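Local coordinates for protein BauA (PDB 6H7F) that probably takes up the ferric form of the siderophore acinetobactin across the outer membrane of Acinetobacter baumannii as a TonB-dependent receptor, at residues Glu314-Gly319 / Gln338-Val343; Tyr379-Ile384 / Glu407-Phe412; Gly99-Tyr104 / Pro126-Ser131. All coordinates share one frame; numbering follows the deposited sequence.

Interaction 1. Residues Glu314-Gly319 / Gln338-Val343; sequences EYKYNG and QLAFDV. With FV8 ((4~{S},5~{R})-2-[2,3-bis(oxidanyl)phenyl]-~{N}-[2-(1~{H}-imidazol-4-yl)ethyl]-5-methyl-~{N}-oxidanyl-4,5-dihydro-1,3-oxazole-4-carboxamide), chain E.
Tyr-315 O is gripped by several groups: Phe-341 N donates to it over 3.0 Å, Ala-340 CA makes a CA-H...O contact at 3.1 Å, and a water lies within hydrogen-bonding distance. That water also accepts from Lys-316 NZ at 2.8 Å and sits beside Asp-342 OD1, so it bridges the two strands where the lysine and the aspartate do not touch directly. In return, Tyr-315 N donates to Phe-341 O. Tyr-317 and Leu-339 repeat the reciprocal pair two residues on, with Tyr-317 N to Leu-339 O at 2.8 Å. This is the antiparallel ladder of neighbouring strands 302-318 and 331-358 in the barrel of a TonB-dependent receptor. Tyr-315, Tyr-317, Leu-339 and Phe-341 line the face that meets the siderophore FV8, while Glu-314, Lys-316, Ala-340 and Asp-342 occupy the other. Tyr-315 CB lies over the centre of the Phe-341 ring, a CH-pi contact. The two rings are nearly parallel, 17° apart, but displaced along their planes, with little of one above the other. A CG anti to the backbone N (chi1 176°) carries the Tyr-315 ring along that of Phe-341 and its OH out to the ligand, where it donates to the hydroxamate carbonyl O of FV8 at 2.7 Å, that oxygen lying near the ring plane. Tyr-317 instead offers a ring face to the ligand, its CE1 lying 3.5 Å from the methyl carbon CG2 of FV8; its own hydroxyl bonds to Ala-320 O. Leu-339 CD2 lies between the Tyr-315 ring and the imidazole of FV8, touching both. On the other face, the Asn-318 and Gln-338 amides run side by side with planes nearly perpendicular, and Gln-338 NE2 reaches Asn-318 OD1 at 2.9 Å from above the carbonyl plane.

Interaction 2. Residues Tyr379-Ile384 / Glu407-Phe412; sequences YGYRII and EFTPPF. With FV8 ((4~{S},5~{R})-2-[2,3-bis(oxidanyl)phenyl]-~{N}-[2-(1~{H}-imidazol-4-yl)ethyl]-5-methyl-~{N}-oxidanyl-4,5-dihydro-1,3-oxazole-4-carboxamide), chain E.
Tyr-379 and Phe-412 meet edge-to-face, the edge of the phenylalanine turned toward the face of the tyrosine with ring centroids 5.7 Å apart and planes at 71°. They form an antiparallel non-hydrogen-bonded pair where barrel strand 361-381 meets the start of strand 412-431, at the end of the barrel where the siderophore lies. Between these strands the chain makes a long loop, and residues 409-411 return across the end of strand 361-381. With CG anti to the carbonyl carbon (chi1 -48°), the Tyr-379 ring sets CD2 against Phe-412 CA at 3.5 Å. Tyr-379 CB packs against Pro-410. Phe-412 CD1 comes over the rim of the same ring rather than its centre. Tyr-381 faces a different kind of partner: Pro-411 crosses it at about a right angle and sets CD over one ring face, a CH-pi contact 3.5 Å from the centroid. Tyr-381 OH and Thr-409 OG1 are hydrogen-bonded at 3.0 Å, and the threonine oxygen lies in the plane of the tyrosine ring, so the threonine meets the edge while the proline takes the face. Gly-380, between the two tyrosines, donates its N-H to Pro-411 O over 3.0 Å, and Pro-410 CB packs beside the same glycine. Gln-338 of adjacent strand 331-358 also holds the loop, its NE2 bonded to Glu-407 O and its OE1 to Thr-409 N. The ligand lies on the side of strand 361-381 away from the prolines. The absence of a side chain at Gly-380 lets the catechol ring of FV8 approach its CA to 4.0 Å at CAF. CAG of that ring stands over one face of the Arg-382 guanidinium, toward the group's rim, with Arg-382 NH1 3.5 Å from the catechol oxygen OAC.

Interaction 3. Residues Gly99-Tyr104 / Pro126-Ser131; sequences GWSENY and PFYRTS. With FV8 ((4~{S},5~{R})-2-[2,3-bis(oxidanyl)phenyl]-~{N}-[2-(1~{H}-imidazol-4-yl)ethyl]-5-methyl-~{N}-oxidanyl-4,5-dihydro-1,3-oxazole-4-carboxamide), chain E.
A chi1 of 49° holds Trp-100 CG between its own backbone N and carbonyl carbon, turning the indole so that its six-membered ring presents an edge to Tyr-128. The two make a T-shaped pair at 79°, with Trp-100 CZ3 above the tyrosine ring and 3.8 Å from its CZ. Both belong to loops of the plug domain that fills the barrel of TonB-dependent receptors, at the place where the plug comes up to the siderophore. Tyr-128 is clamped: Phe-127 CD2 lies over the centre of its opposite face, and Ser-101 CB presses on Tyr-128 CB at 3.5 Å. One indole face lies under the ethyl linker of FV8, CAL above it toward the rim and CAK 3.6 Å from Trp-100 CZ3, and Tyr-128 OH comes equally near the imidazole carbon CAJ. Behind the aromatic pair, polar bonds tie the loops together. Glu-102 N donates to Tyr-128 O, while the extended Glu-102 side chain brings OE2 to Thr-130 N at 3.2 Å, met nearly end-on along the C-O bond. Its other oxygen bonds to Thr-81, so both carboxylate oxygens are bonded. Arg-129 bends in the middle of its chain, and its NE forms a salt bridge with Asp-249 of barrel strand 238-252, linking plug to wall. The guanidinium end grips a single oxygen: Gly-99 O lies in its plane, 2.8 Å from NH2 along a nearly straight bond and 3.2 Å from NH1, which approaches from above the carbonyl plane.

Overall arrangement
Along the chain the plug contact, interaction 3, comes first, followed by interactions 1 and 2 in the barrel. Interactions 1 and 2, with centres about 9 Å apart, are joined by backbone pairing of the neighbouring strands 331-358 and 361-381. Interaction 3 has its centre about 14 Å from that of interaction 1; Phe-127 and Tyr-128 pack on Phe-341 and Tyr-315. Interactions 2 and 3 do not touch, their centres about 22 Å apart, yet FV8 spans them: its catechol end reaches interaction 2, its imidazole end interaction 3. Barrel wall, including the end of strand 361-381 and Arg-382, and plug both contact the siderophore, consistent with recognition by both domains; residues 407-412 pack on the far side of that strand.

Interaction 1. Residues Glu314-Gly319 / Gln338-Val343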
loop_
_atom_site.group_PDB
_atom_site.type_symbol
_atom_site.label_atom_id
_atom_site.label_comp_id
_atom_site.label_asym_id
_atom_site.label_seq_id
_atom_site.Cartn_x
_atom_site.Cartn_y
_atom_site.Cartn_z
ATOM N N GLU A 314 -12.923 -5.915 36.658
ATOM C CA GLU A 314 -12.921 -7.360 36.386
ATOM C C GLU A 314 -12.058 -7.637 35.150
ATOM O O GLU A 314 -12.386 -7.200 34.052
ATOM C CB GLU A 314 -14.344 -7.880 36.177
ATOM C CG GLU A 314 -15.289 -7.561 37.329
ATOM C CD GLU A 314 -16.765 -7.851 37.062
ATOM O OE1 GLU A 314 -17.084 -8.463 36.025
ATOM O OE2 GLU A 314 -17.590 -7.452 37.885
ATOM N N TYR A 315 -10.937 -8.328 35.370
ATOM C CA TYR A 315 -9.995 -8.755 34.333
ATOM C C TYR A 315 -10.107 -10.263 34.131
ATOM O O TYR A 315 -10.135 -11.035 35.112
ATOM C CB TYR A 315 -8.557 -8.436 34.740
ATOM C CG TYR A 315 -7.474 -8.904 33.795
ATOM C CD1 TYR A 315 -7.001 -8.089 32.783
ATOM C CD2 TYR A 315 -6.877 -10.145 33.947
ATOM C CE1 TYR A 315 -5.984 -8.496 31.934
ATOM C CE2 TYR A 315 -5.846 -10.558 33.128
ATOM C CZ TYR A 315 -5.398 -9.731 32.112
ATOM O OH TYR A 315 -4.391 -10.141 31.288
ATOM N N LYS A 316 -10.148 -10.668 32.859
ATOM C CA LYS A 316 -10.122 -12.090 32.471
ATOM C C LYS A 316 -9.215 -12.273 31.254
ATOM O O LYS A 316 -9.322 -11.525 30.271
ATOM C CB LYS A 316 -11.535 -12.582 32.158
ATOM C CG LYS A 316 -12.481 -12.651 33.350
ATOM C CD LYS A 316 -13.948 -12.793 32.932
ATOM C CE LYS A 316 -14.840 -13.394 33.995
ATOM N NZ LYS A 316 -14.675 -12.711 35.297
ATOM N N TYR A 317 -8.340 -13.276 31.327
ATOM C CA TYR A 317 -7.395 -13.585 30.257
ATOM C C TYR A 317 -7.317 -15.098 30.081
ATOM O O TYR A 317 -7.100 -15.841 31.045
ATOM C CB TYR A 317 -6.010 -13.005 30.559
ATOM C CG TYR A 317 -4.952 -13.284 29.514
ATOM C CD1 TYR A 317 -4.372 -14.533 29.378
ATOM C CD2 TYR A 317 -4.481 -12.277 28.699
ATOM C CE1 TYR A 317 -3.382 -14.780 28.434
ATOM C CE2 TYR A 317 -3.493 -12.501 27.754
ATOM C CZ TYR A 317 -2.934 -13.759 27.613
ATOM O OH TYR A 317 -1.948 -13.960 26.672
ATOM N N ASN A 318 -7.507 -15.535 28.834
ATOM C CA ASN A 318 -7.343 -16.930 28.435
ATOM C C ASN A 318 -6.441 -16.967 27.192
ATOM O O ASN A 318 -6.837 -16.491 26.133
ATOM C CB ASN A 318 -8.714 -17.574 28.198
ATOM C CG ASN A 318 -8.676 -19.086 28.059
ATOM O OD1 ASN A 318 -7.647 -19.731 28.299
ATOM N ND2 ASN A 318 -9.815 -19.669 27.710
ATOM N N GLY A 319 -5.221 -17.500 27.338
ATOM C CA GLY A 319 -4.261 -17.524 26.213
ATOM C C GLY A 319 -2.878 -18.006 26.607
ATOM O O GLY A 319 -2.721 -18.845 27.481
ATOM N N GLN A 338 -4.320 -19.008 32.438
ATOM C CA GLN A 338 -5.563 -18.280 32.631
ATOM C C GLN A 338 -5.450 -17.455 33.906
ATOM O O GLN A 338 -4.828 -17.889 34.898
ATOM C CB GLN A 338 -6.760 -19.232 32.719
ATOM C CG GLN A 338 -6.911 -20.126 31.498
ATOM C CD GLN A 338 -8.128 -21.023 31.559
ATOM O OE1 GLN A 338 -8.706 -21.258 32.626
ATOM N NE2 GLN A 338 -8.513 -21.548 30.403
ATOM N N LEU A 339 -6.053 -16.273 33.868
ATOM C CA LEU A 339 -6.105 -15.394 35.011
ATOM C C LEU A 339 -7.454 -14.670 35.022
ATOM O O LEU A 339 -7.961 -14.234 33.966
ATOM C CB LEU A 339 -4.933 -14.416 34.935
ATOM C CG LEU A 339 -4.858 -13.376 36.052
ATOM C CD1 LEU A 339 -4.541 -14.026 37.395
ATOM C CD2 LEU A 339 -3.805 -12.321 35.723
ATOM N N ALA A 340 -8.048 -14.589 36.218
ATOM C CA ALA A 340 -9.113 -13.652 36.498
ATOM C C ALA A 340 -8.806 -12.946 37.812
ATOM O O ALA A 340 -8.305 -13.566 38.740
ATOM C CB ALA A 340 -10.433 -14.371 36.552
ATOM N N PHE A 341 -9.065 -11.641 37.867
ATOM C CA PHE A 341 -9.007 -10.960 39.112
ATOM C C PHE A 341 -10.087 -9.885 39.151
ATOM O O PHE A 341 -10.477 -9.333 38.113
ATOM C CB PHE A 341 -7.590 -10.458 39.410
ATOM C CG PHE A 341 -7.034 -9.402 38.489
ATOM C CD1 PHE A 341 -7.367 -8.069 38.648
ATOM C CD2 PHE A 341 -6.093 -9.730 37.525
ATOM C CE1 PHE A 341 -6.812 -7.094 37.823
ATOM C CE2 PHE A 341 -5.533 -8.754 36.708
ATOM C CZ PHE A 341 -5.891 -7.436 36.857
ATOM N N ASP A 342 -10.613 -9.688 40.367
ATOM C CA ASP A 342 -11.637 -8.684 40.697
ATOM C C ASP A 342 -11.062 -7.779 41.773
ATOM O O ASP A 342 -10.515 -8.269 42.762
ATOM C CB ASP A 342 -12.932 -9.322 41.217
ATOM C CG ASP A 342 -13.544 -10.323 40.249
ATOM O OD1 ASP A 342 -13.560 -10.025 39.040
ATOM O OD2 ASP A 342 -13.988 -11.394 40.711
ATOM N N VAL A 343 -11.147 -6.471 41.556
ATOM C CA VAL A 343 -10.602 -5.549 42.498
ATOM C C VAL A 343 -11.624 -4.432 42.734
ATOM O O VAL A 343 -12.250 -3.951 41.805
ATOM C CB VAL A 343 -9.196 -5.063 42.078
ATOM C CG1 VAL A 343 -9.062 -4.874 40.593
ATOM C CG2 VAL A 343 -8.764 -3.810 42.827
HETATM C CAJ FV8 E . -1.633 -9.511 36.625
HETATM N NAN FV8 E . -1.575 -10.369 37.637
HETATM C CAI FV8 E . -0.846 -11.449 37.209
HETATM N NAO FV8 E . -0.430 -11.263 35.912
HETATM C CAT FV8 E . -0.922 -10.060 35.590
HETATM C CAK FV8 E . -0.745 -9.368 34.255
HETATM C CAL FV8 E . -1.571 -10.075 33.168
HETATM N NAY FV8 E . -1.094 -11.448 33.041
HETATM O OAE FV8 E . 0.226 -11.705 33.304
HETATM C C FV8 E . -1.874 -12.434 32.648
HETATM O O FV8 E . -3.091 -12.243 32.367
HETATM C CA FV8 E . -1.217 -13.692 32.663
HETATM N N FV8 E . -0.736 -13.990 34.050
HETATM C CB FV8 E . -2.131 -14.860 32.353
HETATM C CG2 FV8 E . -1.564 -15.773 31.237
HETATM O OG1 FV8 E . -2.155 -15.663 33.537
HETATM C CAR FV8 E . -1.293 -15.148 34.460
HETATM C CAV FV8 E . -1.158 -15.691 35.695
HETATM C CAH FV8 E . -1.903 -16.830 36.022
HETATM C CAF FV8 E . -1.802 -17.419 37.294
HETATM C CAG FV8 E . -0.969 -16.850 38.276
HETATM C CAS FV8 E . -0.241 -15.701 37.954
HETATM O OAC FV8 E . 0.600 -15.081 38.836
HETATM C CAU FV8 E . -0.364 -15.138 36.678
HETATM O OAD FV8 E . 0.357 -14.043 36.378
HETATM O O HOH W 1 -12.634 -11.302 36.543
#

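Interaction 2. Residues Tyr379-Ile384 / Glu407-Phe412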
loop_
_atom_site.group_PDB
_atom_site.type_symbol
_atom_site.label_atom_id
_atom_site.label_comp_id
_atom_site.label_asym_id
_atom_site.label_seq_id
_atom_site.Cartn_x
_atom_site.Cartn_y
_atom_site.Cartn_z
ATOM N N TYR A 379 -7.789 -15.456 40.593
ATOM C CA TYR A 379 -7.988 -16.833 40.135
ATOM C C TYR A 379 -7.075 -17.070 38.937
ATOM O O TYR A 379 -6.927 -16.185 38.100
ATOM C CB TYR A 379 -9.436 -17.051 39.674
ATOM C CG TYR A 379 -10.501 -16.544 40.609
ATOM C CD1 TYR A 379 -10.710 -15.186 40.786
ATOM C CD2 TYR A 379 -11.313 -17.424 41.311
ATOM C CE1 TYR A 379 -11.691 -14.712 41.643
ATOM C CE2 TYR A 379 -12.303 -16.971 42.167
ATOM C CZ TYR A 379 -12.488 -15.609 42.343
ATOM O OH TYR A 379 -13.453 -15.155 43.202
ATOM N N GLY A 380 -6.490 -18.262 38.825
ATOM C CA GLY A 380 -5.611 -18.504 37.704
ATOM C C GLY A 380 -5.045 -19.910 37.648
ATOM O O GLY A 380 -5.088 -20.667 38.616
ATOM N N TYR A 381 -4.500 -20.237 36.471
ATOM C CA TYR A 381 -3.641 -21.361 36.276
ATOM C C TYR A 381 -2.282 -20.867 35.781
ATOM O O TYR A 381 -2.216 -20.123 34.811
ATOM C CB TYR A 381 -4.195 -22.293 35.202
ATOM C CG TYR A 381 -5.448 -23.068 35.527
ATOM C CD1 TYR A 381 -5.451 -24.080 36.474
ATOM C CD2 TYR A 381 -6.605 -22.861 34.791
ATOM C CE1 TYR A 381 -6.591 -24.837 36.715
ATOM C CE2 TYR A 381 -7.746 -23.608 35.012
ATOM C CZ TYR A 381 -7.743 -24.596 35.980
ATOM O OH TYR A 381 -8.883 -25.320 36.162
ATOM N N ARG A 382 -1.213 -21.323 36.433
ATOM C CA ARG A 382 0.136 -21.302 35.861
ATOM C C ARG A 382 0.285 -22.520 34.940
ATOM O O ARG A 382 0.945 -22.465 33.924
ATOM C CB ARG A 382 1.189 -21.285 36.977
ATOM C CG ARG A 382 1.436 -19.907 37.589
ATOM C CD ARG A 382 2.305 -19.918 38.854
ATOM N NE ARG A 382 1.531 -20.012 40.100
ATOM C CZ ARG A 382 1.158 -18.972 40.852
ATOM N NH1 ARG A 382 1.762 -17.802 40.721
ATOM N NH2 ARG A 382 0.180 -19.106 41.730
ATOM N N ILE A 383 -0.384 -23.609 35.308
ATOM C CA ILE A 383 -0.435 -24.817 34.511
ATOM C C ILE A 383 -1.903 -25.210 34.346
ATOM O O ILE A 383 -2.561 -25.528 35.325
ATOM C CB ILE A 383 0.374 -25.939 35.187
ATOM C CG1 ILE A 383 1.855 -25.571 35.313
ATOM C CG2 ILE A 383 0.173 -27.254 34.458
ATOM C CD1 ILE A 383 2.674 -26.595 36.081
ATOM N N ILE A 384 -2.405 -25.174 33.108
ATOM C CA ILE A 384 -3.767 -25.558 32.840
ATOM C C ILE A 384 -3.827 -27.076 32.695
ATOM O O ILE A 384 -3.134 -27.627 31.855
ATOM C CB ILE A 384 -4.296 -24.861 31.580
ATOM C CG1 ILE A 384 -4.112 -23.346 31.632
ATOM C CG2 ILE A 384 -5.750 -25.246 31.329
ATOM C CD1 ILE A 384 -4.472 -22.657 30.333
ATOM N N GLU A 407 -11.449 -24.423 28.147
ATOM C CA GLU A 407 -12.509 -23.814 28.920
ATOM C C GLU A 407 -11.888 -22.917 29.997
ATOM O O GLU A 407 -10.854 -23.262 30.602
ATOM C CB GLU A 407 -13.401 -24.894 29.542
ATOM C CG GLU A 407 -14.650 -25.199 28.729
ATOM C CD GLU A 407 -15.723 -25.965 29.488
ATOM O OE1 GLU A 407 -15.718 -25.911 30.748
ATOM O OE2 GLU A 407 -16.559 -26.616 28.822
ATOM N N PHE A 408 -12.550 -21.788 30.250
ATOM C CA PHE A 408 -12.117 -20.821 31.251
ATOM C C PHE A 408 -12.637 -21.221 32.635
ATOM O O PHE A 408 -13.778 -20.935 32.961
ATOM C CB PHE A 408 -12.635 -19.432 30.883
ATOM C CG PHE A 408 -11.974 -18.309 31.637
ATOM C CD1 PHE A 408 -10.611 -18.063 31.490
ATOM C CD2 PHE A 408 -12.707 -17.501 32.492
ATOM C CE1 PHE A 408 -9.999 -17.018 32.173
ATOM C CE2 PHE A 408 -12.089 -16.466 33.186
ATOM C CZ PHE A 408 -10.738 -16.226 33.026
ATOM N N THR A 409 -11.776 -21.843 33.454
ATOM C CA THR A 409 -12.189 -22.357 34.783
ATOM C C THR A 409 -11.113 -22.081 35.835
ATOM O O THR A 409 -10.797 -22.951 36.643
ATOM C CB THR A 409 -12.443 -23.871 34.733
ATOM O OG1 THR A 409 -11.209 -24.503 34.373
ATOM C CG2 THR A 409 -13.530 -24.258 33.750
ATOM N N PRO A 410 -10.497 -20.882 35.866
ATOM C CA PRO A 410 -9.362 -20.651 36.753
ATOM C C PRO A 410 -9.815 -20.757 38.205
ATOM O O PRO A 410 -10.814 -20.156 38.589
ATOM C CB PRO A 410 -8.904 -19.235 36.388
ATOM C CG PRO A 410 -10.165 -18.578 35.872
ATOM C CD PRO A 410 -10.881 -19.680 35.111
ATOM N N PRO A 411 -9.115 -21.548 39.042
ATOM C CA PRO A 411 -9.479 -21.679 40.446
ATOM C C PRO A 411 -8.927 -20.519 41.291
ATOM O O PRO A 411 -7.929 -19.902 40.928
ATOM C CB PRO A 411 -8.803 -22.997 40.842
ATOM C CG PRO A 411 -7.532 -23.011 40.000
ATOM C CD PRO A 411 -7.924 -22.345 38.688
ATOM N N PHE A 412 -9.567 -20.277 42.431
ATOM C CA PHE A 412 -9.191 -19.238 43.354
ATOM C C PHE A 412 -7.762 -19.484 43.844
ATOM O O PHE A 412 -7.400 -20.603 44.163
ATOM C CB PHE A 412 -10.183 -19.195 44.520
ATOM C CG PHE A 412 -9.799 -18.261 45.637
ATOM C CD1 PHE A 412 -9.973 -16.889 45.505
ATOM C CD2 PHE A 412 -9.274 -18.754 46.825
ATOM C CE1 PHE A 412 -9.635 -16.029 46.540
ATOM C CE2 PHE A 412 -8.931 -17.895 47.857
ATOM C CZ PHE A 412 -9.103 -16.533 47.710
HETATM C CAJ FV8 E . -1.633 -9.511 36.625
HETATM N NAN FV8 E . -1.575 -10.369 37.637
HETATM C CAI FV8 E . -0.846 -11.449 37.209
HETATM N NAO FV8 E . -0.430 -11.263 35.912
HETATM C CAT FV8 E . -0.922 -10.060 35.590
HETATM C CAK FV8 E . -0.745 -9.368 34.255
HETATM C CAL FV8 E . -1.571 -10.075 33.168
HETATM N NAY FV8 E . -1.094 -11.448 33.041
HETATM O OAE FV8 E . 0.226 -11.705 33.304
HETATM C C FV8 E . -1.874 -12.434 32.648
HETATM O O FV8 E . -3.091 -12.243 32.367
HETATM C CA FV8 E . -1.217 -13.692 32.663
HETATM N N FV8 E . -0.736 -13.990 34.050
HETATM C CB FV8 E . -2.131 -14.860 32.353
HETATM C CG2 FV8 E . -1.564 -15.773 31.237
HETATM O OG1 FV8 E . -2.155 -15.663 33.537
HETATM C CAR FV8 E . -1.293 -15.148 34.460
HETATM C CAV FV8 E . -1.158 -15.691 35.695
HETATM C CAH FV8 E . -1.903 -16.830 36.022
HETATM C CAF FV8 E . -1.802 -17.419 37.294
HETATM C CAG FV8 E . -0.969 -16.850 38.276
HETATM C CAS FV8 E . -0.241 -15.701 37.954
HETATM O OAC FV8 E . 0.600 -15.081 38.836
HETATM C CAU FV8 E . -0.364 -15.138 36.678
HETATM O OAD FV8 E . 0.357 -14.043 36.378
#

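Interaction 3. Residues Gly99-Tyr104 / Pro126-Ser131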
loop_
_atom_site.group_PDB
_atom_site.type_symbol
_atom_site.label_atom_id
_atom_site.label_comp_id
_atom_site.label_asym_id
_atom_site.label_seq_id
_atom_site.Cartn_x
_atom_site.Cartn_y
_atom_site.Cartn_z
ATOM N N GLY A 99 -2.607 -5.537 22.832
ATOM C CA GLY A 99 -2.019 -6.078 24.065
ATOM C C GLY A 99 -3.059 -6.198 25.169
ATOM O O GLY A 99 -4.174 -5.708 25.025
ATOM N N TRP A 100 -2.688 -6.859 26.273
ATOM C CA TRP A 100 -3.588 -7.012 27.404
ATOM C C TRP A 100 -3.603 -5.724 28.251
ATOM O O TRP A 100 -4.444 -5.586 29.128
ATOM C CB TRP A 100 -3.237 -8.253 28.239
ATOM C CG TRP A 100 -1.795 -8.353 28.601
ATOM C CD1 TRP A 100 -0.810 -8.962 27.879
ATOM C CD2 TRP A 100 -1.163 -7.816 29.769
ATOM N NE1 TRP A 100 0.387 -8.857 28.527
ATOM C CE2 TRP A 100 0.209 -8.136 29.677
ATOM C CE3 TRP A 100 -1.612 -7.078 30.866
ATOM C CZ2 TRP A 100 1.132 -7.766 30.658
ATOM C CZ3 TRP A 100 -0.694 -6.690 31.826
ATOM C CH2 TRP A 100 0.656 -7.023 31.715
ATOM N N SER A 101 -2.688 -4.789 27.959
ATOM C CA SER A 101 -2.733 -3.419 28.524
ATOM C C SER A 101 -1.950 -2.458 27.624
ATOM O O SER A 101 -1.145 -2.879 26.781
ATOM C CB SER A 101 -2.188 -3.383 29.937
ATOM O OG SER A 101 -0.770 -3.342 29.929
ATOM N N GLU A 102 -2.168 -1.164 27.847
ATOM C CA GLU A 102 -1.284 -0.129 27.351
ATOM C C GLU A 102 0.096 -0.324 27.981
ATOM O O GLU A 102 0.239 -0.957 29.036
ATOM C CB GLU A 102 -1.861 1.258 27.649
ATOM C CG GLU A 102 -3.217 1.522 26.988
ATOM C CD GLU A 102 -3.652 2.987 26.958
ATOM O OE1 GLU A 102 -2.837 3.836 26.523
ATOM O OE2 GLU A 102 -4.792 3.282 27.395
ATOM N N ASN A 103 1.115 0.211 27.316
ATOM C CA ASN A 103 2.456 0.163 27.805
ATOM C C ASN A 103 3.212 1.393 27.303
ATOM O O ASN A 103 3.453 1.538 26.096
ATOM C CB ASN A 103 3.172 -1.111 27.373
ATOM C CG ASN A 103 4.526 -1.254 28.023
ATOM O OD1 ASN A 103 4.668 -1.045 29.232
ATOM N ND2 ASN A 103 5.529 -1.582 27.228
ATOM N N TYR A 104 3.619 2.253 28.237
ATOM C CA TYR A 104 4.441 3.393 27.901
ATOM C C TYR A 104 5.414 3.717 29.041
ATOM O O TYR A 104 5.159 3.413 30.206
ATOM C CB TYR A 104 3.565 4.590 27.535
ATOM C CG TYR A 104 2.479 4.918 28.525
ATOM C CD1 TYR A 104 2.726 5.721 29.627
ATOM C CD2 TYR A 104 1.189 4.451 28.341
ATOM C CE1 TYR A 104 1.720 6.041 30.526
ATOM C CE2 TYR A 104 0.170 4.765 29.226
ATOM C CZ TYR A 104 0.441 5.546 30.339
ATOM O OH TYR A 104 -0.555 5.834 31.232
ATOM N N PRO A 126 -9.871 3.224 34.311
ATOM C CA PRO A 126 -9.732 1.819 33.921
ATOM C C PRO A 126 -8.332 1.249 34.223
ATOM O O PRO A 126 -7.321 1.983 34.175
ATOM C CB PRO A 126 -10.019 1.846 32.412
ATOM C CG PRO A 126 -10.941 3.050 32.243
ATOM C CD PRO A 126 -10.405 4.066 33.230
ATOM N N PHE A 127 -8.281 -0.048 34.545
ATOM C CA PHE A 127 -7.093 -0.663 35.120
ATOM C C PHE A 127 -5.939 -0.689 34.099
ATOM O O PHE A 127 -4.801 -0.359 34.448
ATOM C CB PHE A 127 -7.426 -2.065 35.625
ATOM C CG PHE A 127 -6.459 -2.623 36.637
ATOM C CD1 PHE A 127 -6.439 -2.152 37.944
ATOM C CD2 PHE A 127 -5.587 -3.638 36.290
ATOM C CE1 PHE A 127 -5.554 -2.681 38.871
ATOM C CE2 PHE A 127 -4.710 -4.169 37.223
ATOM C CZ PHE A 127 -4.700 -3.696 38.514
ATOM N N TYR A 128 -6.234 -1.092 32.851
ATOM C CA TYR A 128 -5.199 -1.517 31.888
ATOM C C TYR A 128 -5.284 -0.736 30.551
ATOM O O TYR A 128 -4.260 -0.529 29.898
ATOM C CB TYR A 128 -5.279 -3.025 31.638
ATOM C CG TYR A 128 -4.536 -3.884 32.635
ATOM C CD1 TYR A 128 -3.437 -3.411 33.333
ATOM C CD2 TYR A 128 -4.942 -5.182 32.885
ATOM C CE1 TYR A 128 -2.761 -4.202 34.249
ATOM C CE2 TYR A 128 -4.271 -5.991 33.789
ATOM C CZ TYR A 128 -3.178 -5.499 34.474
ATOM O OH TYR A 128 -2.523 -6.290 35.372
ATOM N N ARG A 129 -6.482 -0.332 30.121
ATOM C CA ARG A 129 -6.627 0.448 28.881
ATOM C C ARG A 129 -7.849 1.364 28.989
ATOM O O ARG A 129 -8.911 0.945 29.440
ATOM C CB ARG A 129 -6.764 -0.464 27.653
ATOM C CG ARG A 129 -7.053 0.277 26.346
ATOM C CD ARG A 129 -6.447 -0.385 25.108
ATOM N NE ARG A 129 -6.810 -1.784 25.037
ATOM C CZ ARG A 129 -5.954 -2.804 24.998
ATOM N NH1 ARG A 129 -4.669 -2.602 24.730
ATOM N NH2 ARG A 129 -6.413 -4.029 25.177
ATOM N N THR A 130 -7.685 2.595 28.497
ATOM C CA THR A 130 -8.688 3.629 28.609
ATOM C C THR A 130 -8.924 4.263 27.235
ATOM O O THR A 130 -8.016 4.873 26.657
ATOM C CB THR A 130 -8.256 4.717 29.608
ATOM O OG1 THR A 130 -8.007 4.096 30.870
ATOM C CG2 THR A 130 -9.301 5.805 29.763
ATOM N N SER A 131 -10.163 4.175 26.757
ATOM C CA SER A 131 -10.578 4.886 25.560
ATOM C C SER A 131 -10.916 6.325 25.939
ATOM O O SER A 131 -11.529 6.553 26.966
ATOM C CB SER A 131 -11.723 4.182 24.883
ATOM O OG SER A 131 -11.798 4.548 23.506
HETATM C CAJ FV8 E . -1.633 -9.511 36.625
HETATM N NAN FV8 E . -1.575 -10.369 37.637
HETATM C CAI FV8 E . -0.846 -11.449 37.209
HETATM N NAO FV8 E . -0.430 -11.263 35.912
HETATM C CAT FV8 E . -0.922 -10.060 35.590
HETATM C CAK FV8 E . -0.745 -9.368 34.255
HETATM C CAL FV8 E . -1.571 -10.075 33.168
HETATM N NAY FV8 E . -1.094 -11.448 33.041
HETATM O OAE FV8 E . 0.226 -11.705 33.304
HETATM C C FV8 E . -1.874 -12.434 32.648
HETATM O O FV8 E . -3.091 -12.243 32.367
HETATM C CA FV8 E . -1.217 -13.692 32.663
HETATM N N FV8 E . -0.736 -13.990 34.050
HETATM C CB FV8 E . -2.131 -14.860 32.353
HETATM C CG2 FV8 E . -1.564 -15.773 31.237
HETATM O OG1 FV8 E . -2.155 -15.663 33.537
HETATM C CAR FV8 E . -1.293 -15.148 34.460
HETATM C CAV FV8 E . -1.158 -15.691 35.695
HETATM C CAH FV8 E . -1.903 -16.830 36.022
HETATM C CAF FV8 E . -1.802 -17.419 37.294
HETATM C CAG FV8 E . -0.969 -16.850 38.276
HETATM C CAS FV8 E . -0.241 -15.701 37.954
HETATM O OAC FV8 E . 0.600 -15.081 38.836
HETATM C CAU FV8 E . -0.364 -15.138 36.678
HETATM O OAD FV8 E . 0.357 -14.043 36.378
#